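PDB 5FRD: carboxylesterase (Est-2) from Archaeoglobus fulgidus, which probably hydrolyses carboxylic esters as a member of the alpha/beta hydrolase family and binds coenzyme A close to its active site. Local coordinates for residues V120-I124 and L138-M142; I124-K129 and L165-S170; M142-S146 and S227-E233. The contacts are given in a common frame with arbitrary orientation. Residue numbers count along the deposited sequence, not the author numbering.

Overall arrangement
All three contacts involve the helical region inserted between strands 106-112 and 192-197 of the central sheet, the place where alpha/beta hydrolases commonly carry a cap. Contacts 1 and 2, centres about 9 Å apart, share I124 on helix 122-125, against which both helix 132-141 and helix 162-173 pack; their segments alternate along the chain. Contact 3 shares M142 with contact 1 and packs the loop that follows helix 132-141 against the loop and helix 230-233, which come after strand 218-223; its centre is about 14 Å from that of contact 1 and 20 Å from that of contact 2. Together they run from the cap, past coenzyme A, to the probable catalytic histidine, H228.

Contact 1: V120-I124 and L138-M142; sequences VLPEI and LMLSM. With COA (coenzyme A), chain C.
Start at V120, which is extended (phi/psi -110/134), its CA 3.4 Å from O5P of coenzyme A. L121 (-49/123) is the N-cap residue of helix 122-125: its N donates to O5P of coenzyme A at 2.9 Å, nearly straight, while its O receives I124 N at 2.9 Å. The L121 side chain, chi1 m and chi2 t, points toward 138-142 and puts CD1 3.6 Å from CE of M142. E123, with chi1 and chi2 both t, lays CG 3.6 Å from L138 CD2. I124 (chi1 m, chi2 t) is the most covered residue of this segment: CG1 lies 3.8 Å from L138 CD2, and CD1 is 3.8 Å from M139 CB and 4.4 Å from M142 SD. The closest CA pair is I124 and M139, 6.5 Å apart.

Segment 138-142 takes in the end of helix 132-141 and M142 in the loop after it. L138 (t, p) directs CD2 to E123 and I124. M139, all t, sets out sideways and ends away from 120-124, toward L169 and L202. S141 OG returns to L138 O at 2.7 Å, and M142 N bonds M139 O at 3.1 Å. M142 (m, t, p) brings CE 4.0 Å from C6P of coenzyme A.

The contact joins two helices of the region inserted between strands 106-112 and 192-197, the probable cap of this alpha/beta hydrolase, beside the coenzyme A pocket. No hydrogen bond crosses it; apolar packing buries 258 Å². L121 and M142 line the pantetheine arm with apolar surface, and the L121 NH holds its amide carbonyl; L202 O and R117 bond the ligand too.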
loop_
_atom_site.group_PDB
_atom_site.type_symbol
_atom_site.label_atom_id
_atom_site.label_comp_id
_atom_site.label_asym_id
_atom_site.label_seq_id
_atom_site.Cartn_x
_atom_site.Cartn_y
_atom_site.Cartn_z
ATOM N N VAL A 120 -2.893 12.597 -9.618
ATOM C CA VAL A 120 -2.235 13.416 -8.622
ATOM C C VAL A 120 -2.424 14.917 -8.930
ATOM O O VAL A 120 -2.224 15.353 -10.066
ATOM C CB VAL A 120 -0.743 13.074 -8.553
ATOM C CG1 VAL A 120 -0.042 13.915 -7.491
ATOM C CG2 VAL A 120 -0.544 11.579 -8.296
ATOM N N LEU A 121 -2.767 15.667 -7.905
ATOM C CA LEU A 121 -2.911 17.124 -8.037
ATOM C C LEU A 121 -1.693 17.695 -8.717
ATOM O O LEU A 121 -0.581 17.487 -8.245
ATOM C CB LEU A 121 -2.999 17.783 -6.678
ATOM C CG LEU A 121 -4.305 17.776 -5.912
ATOM C CD1 LEU A 121 -4.060 18.264 -4.494
ATOM C CD2 LEU A 121 -5.352 18.617 -6.633
ATOM N N PRO A 122 -1.874 18.419 -9.854
ATOM C CA PRO A 122 -0.717 19.035 -10.500
ATOM C C PRO A 122 0.136 19.939 -9.598
ATOM O O PRO A 122 1.363 19.931 -9.683
ATOM C CB PRO A 122 -1.352 19.826 -11.638
ATOM C CG PRO A 122 -2.500 18.972 -12.027
ATOM C CD PRO A 122 -3.068 18.492 -10.715
ATOM N N GLU A 123 -0.479 20.605 -8.650
ATOM C CA GLU A 123 0.266 21.413 -7.652
ATOM C C GLU A 123 1.252 20.576 -6.802
ATOM O O GLU A 123 2.266 21.081 -6.309
ATOM C CB GLU A 123 -0.738 22.139 -6.766
ATOM C CG GLU A 123 -0.143 23.190 -5.844
ATOM C CD GLU A 123 -1.192 24.088 -5.183
ATOM O OE1 GLU A 123 -2.403 23.809 -5.316
ATOM O OE2 GLU A 123 -0.805 25.077 -4.511
ATOM N N ILE A 124 0.952 19.297 -6.599
ATOM C CA ILE A 124 1.901 18.386 -5.946
ATOM C C ILE A 124 2.887 17.914 -6.996
ATOM O O ILE A 124 4.080 18.059 -6.828
ATOM C CB ILE A 124 1.190 17.175 -5.264
ATOM C CG1 ILE A 124 0.254 17.622 -4.118
ATOM C CG2 ILE A 124 2.219 16.162 -4.730
ATOM C CD1 ILE A 124 -0.670 16.561 -3.533
ATOM N N LEU A 138 1.900 20.336 1.072
ATOM C CA LEU A 138 0.524 20.212 0.556
ATOM C C LEU A 138 0.044 18.752 0.583
ATOM O O LEU A 138 -1.012 18.437 1.133
ATOM C CB LEU A 138 0.459 20.763 -0.862
ATOM C CG LEU A 138 -0.891 20.601 -1.572
ATOM C CD1 LEU A 138 -2.019 21.249 -0.792
ATOM C CD2 LEU A 138 -0.766 21.152 -2.974
ATOM N N MET A 139 0.885 17.865 0.054
ATOM C CA MET A 139 0.551 16.435 0.081
ATOM C C MET A 139 0.331 15.946 1.508
ATOM O O MET A 139 -0.632 15.240 1.823
ATOM C CB MET A 139 1.633 15.635 -0.598
ATOM C CG MET A 139 1.293 14.161 -0.689
ATOM S SD MET A 139 2.536 13.317 -1.644
ATOM C CE MET A 139 1.987 11.614 -1.389
ATOM N N LEU A 140 1.214 16.305 2.430
ATOM C CA LEU A 140 1.089 15.802 3.792
ATOM C C LEU A 140 -0.055 16.416 4.586
ATOM O O LEU A 140 -0.632 15.753 5.470
ATOM C CB LEU A 140 2.419 15.918 4.530
ATOM C CG LEU A 140 3.474 14.961 3.936
ATOM C CD1 LEU A 140 4.713 14.979 4.811
ATOM C CD2 LEU A 140 3.028 13.518 3.787
ATOM N N SER A 141 -0.460 17.649 4.222
ATOM C CA SER A 141 -1.657 18.239 4.803
ATOM C C SER A 141 -2.924 17.433 4.471
ATOM O O SER A 141 -3.916 17.505 5.191
ATOM C CB SER A 141 -1.856 19.707 4.347
ATOM O OG SER A 141 -2.299 19.815 3.006
ATOM N N MET A 142 -2.872 16.684 3.373
ATOM C CA MET A 142 -3.967 15.853 2.897
ATOM C C MET A 142 -3.843 14.388 3.339
ATOM O O MET A 142 -4.722 13.578 3.031
ATOM C CB MET A 142 -3.986 15.916 1.372
ATOM C CG MET A 142 -4.280 17.325 0.840
ATOM S SD MET A 142 -4.025 17.549 -0.922
ATOM C CE MET A 142 -5.454 16.698 -1.536
HETATM N N1A COA C . -12.632 6.212 -7.616
HETATM C C2A COA C . -13.846 6.664 -7.960
HETATM N N3A COA C . -14.001 7.721 -8.768
HETATM C C4A COA C . -12.928 8.360 -9.285
HETATM C C5A COA C . -11.582 7.930 -8.966
HETATM C C6A COA C . -11.480 6.776 -8.089
HETATM N N6A COA C . -10.260 6.318 -7.737
HETATM N N7A COA C . -10.704 8.739 -9.579
HETATM C C8A COA C . -11.452 9.612 -10.278
HETATM N N9A COA C . -12.767 9.379 -10.088
HETATM C C1B COA C . -13.860 10.177 -10.674
HETATM C C2B COA C . -13.876 11.513 -9.988
HETATM O O2B COA C . -14.630 11.430 -8.779
HETATM C C3B COA C . -14.453 12.406 -11.073
HETATM O O3B COA C . -15.875 12.296 -11.053
HETATM P P3B COA C . -16.845 13.582 -11.193
HETATM O O7A COA C . -16.506 14.068 -12.587
HETATM O O8A COA C . -16.419 14.487 -10.055
HETATM O O9A COA C . -18.230 12.997 -11.019
HETATM C C4B COA C . -13.911 11.806 -12.357
HETATM O O4B COA C . -13.597 10.436 -12.039
HETATM C C5B COA C . -12.679 12.504 -12.909
HETATM O O5B COA C . -11.648 12.504 -11.909
HETATM P P1A COA C . -10.096 12.407 -12.309
HETATM O O1A COA C . -9.872 11.366 -13.326
HETATM O O2A COA C . -9.363 12.254 -10.976
HETATM O O3A COA C . -9.673 13.788 -13.018
HETATM P P2A COA C . -9.909 15.306 -12.541
HETATM O O4A COA C . -9.146 16.065 -13.592
HETATM O O5A COA C . -11.359 15.535 -12.243
HETATM O O6A COA C . -9.191 15.484 -11.102
HETATM C CBP COA C . -7.469 15.641 -9.486
HETATM C CCP COA C . -7.781 15.384 -10.954
HETATM C CDP COA C . -5.965 15.468 -9.284
HETATM C CEP COA C . -7.886 17.086 -9.146
HETATM C CAP COA C . -8.249 14.620 -8.620
HETATM O OAP COA C . -7.964 13.267 -9.062
HETATM C C9P COA C . -7.936 14.753 -7.146
HETATM O O9P COA C . -8.303 15.730 -6.527
HETATM N N8P COA C . -7.273 13.732 -6.572
HETATM C C7P COA C . -7.035 13.624 -5.130
HETATM C C6P COA C . -5.716 14.236 -4.669
HETATM C C5P COA C . -4.431 13.524 -5.043
HETATM O O5P COA C . -3.491 14.151 -5.548
HETATM N N4P COA C . -4.343 12.225 -4.743
HETATM C C3P COA C . -3.135 11.458 -4.938
HETATM C C2P COA C . -3.491 10.037 -5.306
HETATM S S1P COA C . -1.971 9.064 -5.391
#

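Contact 2: I124-K129 and L165-S170; sequences ILEGLK and LHLDLS
Two leucines on one side and a histidine on the other decide the fit here. Segment 165-170 is regular helix from the middle of helix 162-173; segment 124-129 runs from helix 122-125 into a second, weakly bonded turn. L125 and H166 have the nearest CA atoms, 6.6 Å apart. L125 (chi1 t, chi2 p) pushes CD1 into a hollow made by H166, L169 and S170, 3.7 Å from H166 CD2, 3.8 Å from L169 CB and 3.7 Å from S170 OG. One turn on, L128 (m, t) fills the next hollow: CD1 lies 4.0 Å from both H166 CB and L169 CD1, and CD2 is 4.1 Å from L165 CD2. In return H166, chi1 t and chi2 -97°, reaches between L125 and K129, with L125 O 3.1 Å from its CD2 at the ring edge and K129 CG over one face, 4.0 Å from NE2. I124 CG2 meets L169 CD1 at 4.0 Å.

At the outer side, a water bonds both H166 NE2 (2.7 Å) and E126 OE2 (2.9 Å), and E126 OE1 pairs with K129 NZ at 2.7 Å in a salt bridge. The chemistry thus grades from a leucine core within the cap helices to a water-linked, charged border.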
loop_
_atom_site.group_PDB
_atom_site.type_symbol
_atom_site.label_atom_id
_atom_site.label_comp_id
_atom_site.label_asym_id
_atom_site.label_seq_id
_atom_site.Cartn_x
_atom_site.Cartn_y
_atom_site.Cartn_z
ATOM N N ILE A 124 0.952 19.297 -6.599
ATOM C CA ILE A 124 1.901 18.386 -5.946
ATOM C C ILE A 124 2.887 17.914 -6.996
ATOM O O ILE A 124 4.080 18.059 -6.828
ATOM C CB ILE A 124 1.190 17.175 -5.264
ATOM C CG1 ILE A 124 0.254 17.622 -4.118
ATOM C CG2 ILE A 124 2.219 16.162 -4.730
ATOM C CD1 ILE A 124 -0.670 16.561 -3.533
ATOM N N LEU A 125 2.402 17.294 -8.070
ATOM C CA LEU A 125 3.255 16.557 -8.969
ATOM C C LEU A 125 4.238 17.487 -9.693
ATOM O O LEU A 125 5.426 17.178 -9.742
ATOM C CB LEU A 125 2.372 15.696 -9.918
ATOM C CG LEU A 125 3.053 14.732 -10.864
ATOM C CD1 LEU A 125 3.866 13.687 -10.115
ATOM C CD2 LEU A 125 2.019 14.060 -11.751
ATOM N N GLU A 126 3.762 18.632 -10.183
ATOM C CA GLU A 126 4.621 19.620 -10.847
ATOM C C GLU A 126 5.369 20.478 -9.819
ATOM O O GLU A 126 6.473 20.950 -10.080
ATOM C CB GLU A 126 3.819 20.539 -11.785
ATOM C CG GLU A 126 3.084 19.878 -12.958
ATOM C CD GLU A 126 3.934 18.857 -13.692
ATOM O OE1 GLU A 126 4.829 19.259 -14.469
ATOM O OE2 GLU A 126 3.696 17.651 -13.496
ATOM N N GLY A 127 4.773 20.666 -8.641
ATOM C CA GLY A 127 5.398 21.426 -7.560
ATOM C C GLY A 127 6.670 20.775 -7.005
ATOM O O GLY A 127 7.564 21.461 -6.499
ATOM N N LEU A 128 6.800 19.453 -7.138
ATOM C CA LEU A 128 7.985 18.772 -6.631
ATOM C C LEU A 128 9.291 19.043 -7.389
ATOM O O LEU A 128 10.370 18.863 -6.810
ATOM C CB LEU A 128 7.822 17.267 -6.634
ATOM C CG LEU A 128 6.896 16.701 -5.598
ATOM C CD1 LEU A 128 6.570 15.271 -5.986
ATOM C CD2 LEU A 128 7.497 16.772 -4.211
ATOM N N LYS A 129 9.197 19.479 -8.652
ATOM C CA LYS A 129 10.372 19.756 -9.480
ATOM C C LYS A 129 10.852 21.172 -9.201
ATOM O O LYS A 129 12.040 21.431 -9.280
ATOM C CB LYS A 129 10.081 19.588 -10.980
ATOM C CG LYS A 129 9.431 18.262 -11.395
ATOM C CD LYS A 129 9.071 18.241 -12.880
ATOM C CE LYS A 129 7.773 18.979 -13.165
ATOM N NZ LYS A 129 7.497 19.091 -14.623
ATOM N N LEU A 165 9.944 9.978 -4.955
ATOM C CA LEU A 165 8.559 10.336 -4.706
ATOM C C LEU A 165 7.910 10.808 -5.992
ATOM O O LEU A 165 6.791 10.395 -6.299
ATOM C CB LEU A 165 8.476 11.414 -3.637
ATOM C CG LEU A 165 7.121 12.000 -3.335
ATOM C CD1 LEU A 165 6.153 10.947 -2.806
ATOM C CD2 LEU A 165 7.220 13.166 -2.348
ATOM N N HIS A 166 8.596 11.658 -6.748
ATOM C CA HIS A 166 8.034 12.147 -7.999
ATOM C C HIS A 166 7.875 11.008 -9.007
ATOM O O HIS A 166 6.815 10.910 -9.664
ATOM C CB HIS A 166 8.902 13.268 -8.582
ATOM C CG HIS A 166 8.350 13.842 -9.837
ATOM N ND1 HIS A 166 8.786 13.443 -11.083
ATOM C CD2 HIS A 166 7.383 14.756 -10.045
ATOM C CE1 HIS A 166 8.109 14.100 -12.009
ATOM N NE2 HIS A 166 7.257 14.906 -11.406
ATOM N N LEU A 167 8.830 10.099 -9.105
ATOM C CA LEU A 167 8.687 8.941 -10.000
ATOM C C LEU A 167 7.496 8.092 -9.624
ATOM O O LEU A 167 6.685 7.716 -10.487
ATOM C CB LEU A 167 9.936 8.074 -10.007
ATOM C CG LEU A 167 11.191 8.684 -10.642
ATOM C CD1 LEU A 167 12.362 7.739 -10.437
ATOM C CD2 LEU A 167 10.995 8.975 -12.125
ATOM N N ASP A 168 7.346 7.806 -8.343
ATOM C CA ASP A 168 6.234 6.982 -7.848
ATOM C C ASP A 168 4.893 7.661 -8.130
ATOM O O ASP A 168 3.938 7.021 -8.543
ATOM C CB ASP A 168 6.341 6.785 -6.321
ATOM C CG ASP A 168 7.462 5.858 -5.893
ATOM O OD1 ASP A 168 8.038 5.115 -6.718
ATOM O OD2 ASP A 168 7.793 5.868 -4.647
ATOM N N LEU A 169 4.778 8.954 -7.839
ATOM C CA LEU A 169 3.538 9.687 -8.062
ATOM C C LEU A 169 3.222 9.786 -9.545
ATOM O O LEU A 169 2.046 9.805 -9.908
ATOM C CB LEU A 169 3.569 11.062 -7.420
ATOM C CG LEU A 169 3.533 11.053 -5.891
ATOM C CD1 LEU A 169 3.740 12.481 -5.397
ATOM C CD2 LEU A 169 2.230 10.513 -5.351
ATOM N N SER A 170 4.227 9.882 -10.389
ATOM C CA SER A 170 3.999 9.843 -11.839
ATOM C C SER A 170 3.397 8.515 -12.272
ATOM O O SER A 170 2.543 8.485 -13.162
ATOM C CB SER A 170 5.306 10.107 -12.575
ATOM O OG SER A 170 5.730 11.439 -12.386
HETATM O O HOH W 1 5.663 15.589 -13.436
#

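Contact 3: M142-S146 and S227-E233; sequences MAFAS and SHMVMLE
Neither the 142-146 loop nor residues 227-229 are helix or strand; helix 230-233 follows M229, its N-cap. A143 and H228 have CA atoms just 4.4 Å apart, and M229 N donates to A143 O at 3.0 Å. M229 (-89/45) centres an inverse gamma turn; with all three chi angles m, it sets CG 3.8 Å from the F144 ring centroid in a CH-pi contact, while SD sits obliquely at 5.4 Å, a Met-aromatic pair. F144, chi1 m and chi2 -82°, turns one ring face to M229 CG. E233 (m, t, chi3 -83°) turns its carboxylate back: OE2 accepts A145 N at 2.8 Å, and OE1 accepts S227 N at 2.8 Å. One water joins F144 O (2.9 Å) to S227 OG (2.7 Å), another E233 OE2 (2.6 Å) to S146 OG (2.8 Å).

H228, chi1 t, bonds D200 through ND1 and touches S89, consistent with a Ser-His-Asp triad. F144 and M229 pack on helix 149-160, M229 also meets H88 of strand 83-88, and V230 rests on strand 106-112.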
loop_
_atom_site.group_PDB
_atom_site.type_symbol
_atom_site.label_atom_id
_atom_site.label_comp_id
_atom_site.label_asym_id
_atom_site.label_seq_id
_atom_site.Cartn_x
_atom_site.Cartn_y
_atom_site.Cartn_z
ATOM N N MET A 142 -2.872 16.684 3.373
ATOM C CA MET A 142 -3.967 15.853 2.897
ATOM C C MET A 142 -3.843 14.388 3.339
ATOM O O MET A 142 -4.722 13.578 3.031
ATOM C CB MET A 142 -3.986 15.916 1.372
ATOM C CG MET A 142 -4.280 17.325 0.840
ATOM S SD MET A 142 -4.025 17.549 -0.922
ATOM C CE MET A 142 -5.454 16.698 -1.536
ATOM N N ALA A 143 -2.763 14.091 4.070
ATOM C CA ALA A 143 -2.407 12.713 4.468
ATOM C C ALA A 143 -2.416 12.428 5.951
ATOM O O ALA A 143 -2.438 11.251 6.343
ATOM C CB ALA A 143 -1.053 12.337 3.922
ATOM N N PHE A 144 -2.388 13.464 6.794
ATOM C CA PHE A 144 -2.366 13.325 8.251
ATOM C C PHE A 144 -3.489 14.144 8.835
ATOM O O PHE A 144 -3.726 15.274 8.378
ATOM C CB PHE A 144 -1.039 13.827 8.796
ATOM C CG PHE A 144 0.097 12.870 8.633
ATOM C CD1 PHE A 144 0.278 11.841 9.532
ATOM C CD2 PHE A 144 0.979 12.976 7.570
ATOM C CE1 PHE A 144 1.328 10.949 9.400
ATOM C CE2 PHE A 144 2.038 12.106 7.458
ATOM C CZ PHE A 144 2.215 11.096 8.370
ATOM N N ALA A 145 -4.111 13.605 9.869
ATOM C CA ALA A 145 -5.158 14.335 10.599
ATOM C C ALA A 145 -4.554 15.343 11.547
ATOM O O ALA A 145 -5.215 16.320 11.908
ATOM C CB ALA A 145 -6.017 13.358 11.348
ATOM N N SER A 146 -3.306 15.129 11.948
ATOM C CA SER A 146 -2.644 16.037 12.879
ATOM C C SER A 146 -1.174 16.113 12.542
ATOM O O SER A 146 -0.621 15.198 11.933
ATOM C CB SER A 146 -2.818 15.540 14.322
ATOM O OG SER A 146 -2.157 14.302 14.531
ATOM N N SER A 227 -6.273 10.024 8.685
ATOM C CA SER A 227 -6.312 10.461 7.314
ATOM C C SER A 227 -5.696 9.350 6.454
ATOM O O SER A 227 -5.915 8.177 6.731
ATOM C CB SER A 227 -5.582 11.806 7.201
ATOM O OG SER A 227 -5.573 12.290 5.869
ATOM N N HIS A 228 -4.936 9.708 5.446
ATOM C CA HIS A 228 -4.333 8.752 4.505
ATOM C C HIS A 228 -3.412 7.777 5.188
ATOM O O HIS A 228 -3.405 6.596 4.812
ATOM C CB HIS A 228 -3.609 9.537 3.417
ATOM C CG HIS A 228 -3.162 8.757 2.222
ATOM N ND1 HIS A 228 -4.043 8.121 1.390
ATOM C CD2 HIS A 228 -1.940 8.607 1.662
ATOM C CE1 HIS A 228 -3.379 7.603 0.367
ATOM N NE2 HIS A 228 -2.100 7.861 0.516
ATOM N N MET A 229 -2.674 8.214 6.202
ATOM C CA MET A 229 -1.671 7.363 6.881
ATOM C C MET A 229 -2.250 6.554 8.053
ATOM O O MET A 229 -1.638 6.404 9.115
ATOM C CB MET A 229 -0.480 8.219 7.343
ATOM C CG MET A 229 0.176 9.025 6.256
ATOM S SD MET A 229 0.605 8.072 4.794
ATOM C CE MET A 229 1.744 6.896 5.472
ATOM N N VAL A 230 -3.416 5.966 7.809
ATOM C CA VAL A 230 -4.215 5.302 8.822
ATOM C C VAL A 230 -3.486 4.190 9.586
ATOM O O VAL A 230 -3.678 4.005 10.774
ATOM C CB VAL A 230 -5.538 4.832 8.204
ATOM C CG1 VAL A 230 -5.322 3.828 7.066
ATOM C CG2 VAL A 230 -6.451 4.240 9.249
ATOM N N MET A 231 -2.606 3.441 8.909
ATOM C CA MET A 231 -1.899 2.333 9.565
ATOM C C MET A 231 -0.866 2.808 10.576
ATOM O O MET A 231 -0.484 2.042 11.439
ATOM C CB MET A 231 -1.245 1.410 8.520
ATOM C CG MET A 231 -0.009 1.965 7.822
ATOM S SD MET A 231 -0.210 3.436 6.818
ATOM C CE MET A 231 -1.331 2.741 5.650
ATOM N N LEU A 232 -0.411 4.059 10.424
ATOM C CA LEU A 232 0.507 4.711 11.362
ATOM C C LEU A 232 -0.227 5.558 12.373
ATOM O O LEU A 232 0.225 5.682 13.507
ATOM C CB LEU A 232 1.480 5.622 10.596
ATOM C CG LEU A 232 2.448 4.924 9.656
ATOM C CD1 LEU A 232 3.156 5.933 8.764
ATOM C CD2 LEU A 232 3.450 4.112 10.450
ATOM N N GLU A 233 -1.315 6.196 11.966
ATOM C CA GLU A 233 -2.002 7.164 12.854
ATOM C C GLU A 233 -2.926 6.497 13.853
ATOM O O GLU A 233 -3.123 7.020 14.971
ATOM C CB GLU A 233 -2.842 8.135 12.022
ATOM C CG GLU A 233 -2.121 9.074 11.069
ATOM C CD GLU A 233 -3.119 9.888 10.243
ATOM O OE1 GLU A 233 -3.607 9.361 9.230
ATOM O OE2 GLU A 233 -3.418 11.055 10.632
HETATM O O HOH W 2 -5.588 14.976 6.117
HETATM O O HOH W 3 -2.212 12.206 12.679
#